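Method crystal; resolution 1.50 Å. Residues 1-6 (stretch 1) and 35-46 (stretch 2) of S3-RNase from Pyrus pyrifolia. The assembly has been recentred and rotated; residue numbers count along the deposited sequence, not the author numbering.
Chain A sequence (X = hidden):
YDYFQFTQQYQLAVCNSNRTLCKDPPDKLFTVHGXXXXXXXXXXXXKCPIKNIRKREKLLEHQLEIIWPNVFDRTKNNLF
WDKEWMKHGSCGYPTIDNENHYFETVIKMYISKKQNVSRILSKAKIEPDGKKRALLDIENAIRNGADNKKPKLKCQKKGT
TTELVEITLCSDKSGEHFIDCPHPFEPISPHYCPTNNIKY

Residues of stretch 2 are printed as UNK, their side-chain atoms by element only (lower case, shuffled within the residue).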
# COMPACT_ATOMS: atom_id res chain seq x y z
N TYR A 1 16.07 -3.00 -9.96
CA TYR A 1 15.26 -1.98 -9.20
C TYR A 1 16.17 -1.25 -8.21
O TYR A 1 17.26 -1.76 -7.90
CB TYR A 1 14.09 -2.68 -8.49
CG TYR A 1 14.45 -3.48 -7.27
CD1 TYR A 1 14.29 -2.92 -5.99
CD2 TYR A 1 14.98 -4.76 -7.39
CE1 TYR A 1 14.66 -3.63 -4.88
CE2 TYR A 1 15.34 -5.46 -6.31
CZ TYR A 1 15.20 -4.90 -5.03
OH TYR A 1 15.61 -5.62 -3.95
N ASP A 2 15.72 -0.11 -7.71
CA ASP A 2 16.52 0.68 -6.74
C ASP A 2 15.98 0.62 -5.32
O ASP A 2 16.75 0.63 -4.37
CB ASP A 2 16.54 2.17 -7.09
CG ASP A 2 17.18 2.46 -8.44
OD1 ASP A 2 18.13 1.72 -8.79
OD2 ASP A 2 16.72 3.42 -9.08
N TYR A 3 14.66 0.56 -5.16
CA TYR A 3 14.09 0.66 -3.78
C TYR A 3 12.70 0.08 -3.83
O TYR A 3 12.24 -0.34 -4.92
CB TYR A 3 14.05 2.12 -3.34
CG TYR A 3 12.96 3.01 -3.95
CD1 TYR A 3 11.80 3.31 -3.23
CD2 TYR A 3 13.09 3.55 -5.25
CE1 TYR A 3 10.79 4.08 -3.74
CE2 TYR A 3 12.08 4.39 -5.75
CZ TYR A 3 10.91 4.64 -5.00
OH TYR A 3 9.87 5.36 -5.57
N PHE A 4 12.04 -0.05 -2.68
CA PHE A 4 10.67 -0.55 -2.66
C PHE A 4 9.65 0.48 -2.22
O PHE A 4 9.91 1.32 -1.31
CB PHE A 4 10.55 -1.67 -1.60
CG PHE A 4 11.17 -2.95 -2.00
CD1 PHE A 4 12.36 -3.33 -1.46
CD2 PHE A 4 10.50 -3.78 -2.89
CE1 PHE A 4 12.93 -4.63 -1.79
CE2 PHE A 4 11.03 -5.05 -3.21
CZ PHE A 4 12.21 -5.46 -2.67
N GLN A 5 8.48 0.40 -2.82
CA GLN A 5 7.30 1.13 -2.37
C GLN A 5 6.34 0.11 -1.81
O GLN A 5 5.90 -0.80 -2.53
CB GLN A 5 6.58 1.80 -3.52
CG GLN A 5 7.42 3.01 -4.07
CD GLN A 5 6.67 3.70 -5.19
OE1 GLN A 5 5.78 4.55 -4.95
NE2 GLN A 5 6.98 3.31 -6.40
N PHE A 6 5.96 0.24 -0.55
CA PHE A 6 4.94 -0.65 0.06
C PHE A 6 3.74 0.20 0.27
O PHE A 6 3.70 1.05 1.18
CB PHE A 6 5.50 -1.20 1.38
CG PHE A 6 4.59 -2.17 2.11
CD1 PHE A 6 4.52 -2.15 3.47
CD2 PHE A 6 3.86 -3.13 1.43
CE1 PHE A 6 3.74 -3.12 4.17
CE2 PHE A 6 3.09 -4.10 2.10
CZ PHE A 6 3.02 -4.10 3.47
N UNK A 35 3.45 -4.05 -3.39
CA UNK A 35 4.86 -4.00 -2.97
C UNK A 35 5.62 -3.94 -4.30
O UNK A 35 5.69 -4.96 -5.04
c UNK A 35 5.30 -5.19 -2.15
c UNK A 35 6.51 -5.19 -1.13
c UNK A 35 7.38 -6.49 -1.11
c UNK A 35 7.23 -3.85 -0.96
N UNK A 36 6.07 -2.74 -4.59
CA UNK A 36 6.69 -2.49 -5.90
C UNK A 36 8.15 -2.25 -5.96
O UNK A 36 8.63 -1.31 -5.32
c UNK A 36 3.24 2.07 -8.11
c UNK A 36 4.62 -1.24 -6.80
c UNK A 36 1.52 0.37 -7.92
c UNK A 36 4.23 1.20 -7.63
c UNK A 36 3.72 -2.28 -6.64
c UNK A 36 1.91 1.64 -8.25
c UNK A 36 2.54 -0.52 -7.44
n UNK A 36 2.44 -1.83 -7.04
c UNK A 36 6.10 -1.23 -6.57
c UNK A 36 3.88 -0.12 -7.30
N UNK A 37 8.92 -3.11 -6.62
CA UNK A 37 10.37 -2.85 -6.80
C UNK A 37 10.27 -1.58 -7.69
O UNK A 37 9.52 -1.53 -8.73
c UNK A 37 9.93 -5.17 -7.16
c UNK A 37 10.84 -4.06 -7.62
c UNK A 37 8.57 -4.48 -7.03
N UNK A 38 10.99 -0.52 -7.33
CA UNK A 38 10.85 0.78 -7.99
C UNK A 38 12.15 1.42 -8.34
O UNK A 38 13.18 1.04 -7.79
o UNK A 38 8.87 1.14 -6.70
c UNK A 38 10.11 1.74 -7.04
N UNK A 39 12.14 2.37 -9.26
CA UNK A 39 13.37 3.07 -9.67
C UNK A 39 13.32 4.51 -9.26
O UNK A 39 12.26 5.18 -9.29
n UNK A 39 13.67 1.31 -12.91
o UNK A 39 14.67 0.87 -10.95
c UNK A 39 14.01 1.63 -11.66
c UNK A 39 13.56 3.01 -11.19
N UNK A 40 14.49 5.00 -8.80
CA UNK A 40 14.57 6.38 -8.37
C UNK A 40 14.42 7.32 -9.58
O UNK A 40 13.83 8.39 -9.45
c UNK A 40 15.92 6.65 -7.67
c UNK A 40 15.85 8.09 -4.84
s UNK A 40 15.07 6.59 -5.15
c UNK A 40 16.15 5.88 -6.37
N UNK A 41 14.94 6.94 -10.74
CA UNK A 41 14.85 7.80 -11.93
C UNK A 41 14.11 7.04 -13.03
O UNK A 41 14.44 5.93 -13.32
c UNK A 41 16.15 9.15 -13.66
c UNK A 41 16.26 8.25 -12.39
c UNK A 41 16.94 9.05 -11.23
N UNK A 42 13.05 7.65 -13.55
CA UNK A 42 12.28 7.05 -14.63
C UNK A 42 11.30 6.01 -14.17
O UNK A 42 11.15 5.81 -12.96
N UNK A 43 10.66 5.29 -15.10
CA UNK A 43 9.67 4.26 -14.76
C UNK A 43 10.20 3.10 -13.98
O UNK A 43 11.32 2.70 -14.17
c UNK A 43 10.99 5.28 -16.54
c UNK A 43 9.16 3.73 -16.13
c UNK A 43 9.81 4.55 -17.15
N UNK A 44 9.32 2.51 -13.16
CA UNK A 44 9.69 1.33 -12.38
C UNK A 44 9.75 0.11 -13.27
O UNK A 44 9.17 0.12 -14.36
o UNK A 44 7.29 2.40 -9.81
c UNK A 44 8.43 2.21 -10.33
o UNK A 44 9.41 2.98 -10.04
c UNK A 44 8.63 1.05 -11.30
N UNK A 45 10.45 -0.94 -12.85
CA UNK A 45 10.51 -2.18 -13.68
C UNK A 45 9.11 -2.82 -13.59
O UNK A 45 8.31 -2.54 -12.66
c UNK A 45 11.46 -2.61 -11.57
c UNK A 45 11.61 -3.01 -13.02
c UNK A 45 11.21 -1.11 -11.61
N UNK A 46 8.79 -3.63 -14.60
CA UNK A 46 7.50 -4.32 -14.69
C UNK A 46 7.65 -5.59 -15.48
O UNK A 46 8.38 -5.64 -16.49
o UNK A 46 5.21 -3.97 -15.51
c UNK A 46 6.51 -3.39 -15.41
O HOH W 1 16.84 4.88 -11.25
O HOH W 2 9.62 5.30 -8.22
O HOH W 3 6.13 4.49 -8.96

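Position 35 carries four side-chain carbons, forked at the second, and lies on the sheet face occupied by F4 and F6; this is L35. Its CD2 reaches F4 CD2 at 3.8 Å and F6 CB at 3.9 Å, filling the space beside both phenylalanines. Position 36 has one carbon leading to fused five- and six-membered rings with eight carbons and one nitrogen, which only tryptophan provides. The edge of the W36 ring meets the Q5 amide, with CE3 3.7 Å from Q5 NE2, while the backbones pair through W36 N to Q5 O (2.8 Å) and Q5 N to W36 O (3.0 Å).

At position 37 three carbons close a ring onto the backbone nitrogen, identifying P37. With no amide hydrogen to donate, it suits a non-hydrogen-bonded pair opposite F4, and its CB packs 3.6 Å from Y1 CB. Position 38 holds one carbon and one oxygen, hence S38. Its CB lies over the face of the Y3 ring, 3.8 Å from the centroid, and its OG accepts a hydrogen bond from Q5 NE2 (2.9 Å) while donating to W36 O (2.8 Å).

Position 39 has two carbons, the second bearing an oxygen and a nitrogen, and the oxygen comes within 3.4 Å of Y1 CA. The nitrogen donates to the backbone O of position 43 at 3.0 Å, so the residue is the amide N39. Position 40 is an unbranched run of two carbons, sulfur and carbon, therefore M40; SD sits obliquely to the Y3 ring, 3.6 Å from Y3 CD2. Position 41 has one carbon carrying two more and points away from stretch 1: V41. Position 42 lacks side-chain atoms and has a positive phi, as fits G42.

Position 43, another ring closed on the backbone nitrogen, is P43, remote from stretch 1. Position 44 has two carbons, the second carrying two oxygens; N39 N donates to one of them, consistent with D44. Water 3 links D44 OD2 (2.5 Å) to Q5 NE2 (2.9 Å). Position 45 is a third such ring, P45, whose CG touches Y1 CB at 4.1 Å. Position 46, one carbon and one oxygen, is S46, out of reach.

The contact is an antiparallel strand pair burying 711 Å². S38 N donates to Y3 O (2.7 Å), and S38 O receives both D2 N (2.8 Å) and Y3 N (3.1 Å). Beyond the strand, M40 N donates to D2 OD2 (2.7 Å), extending the polar attachment, while F4, F6, L35 and P37 form an apolar face.

Stretch 2 35-46: LWPSNMVGPDPS
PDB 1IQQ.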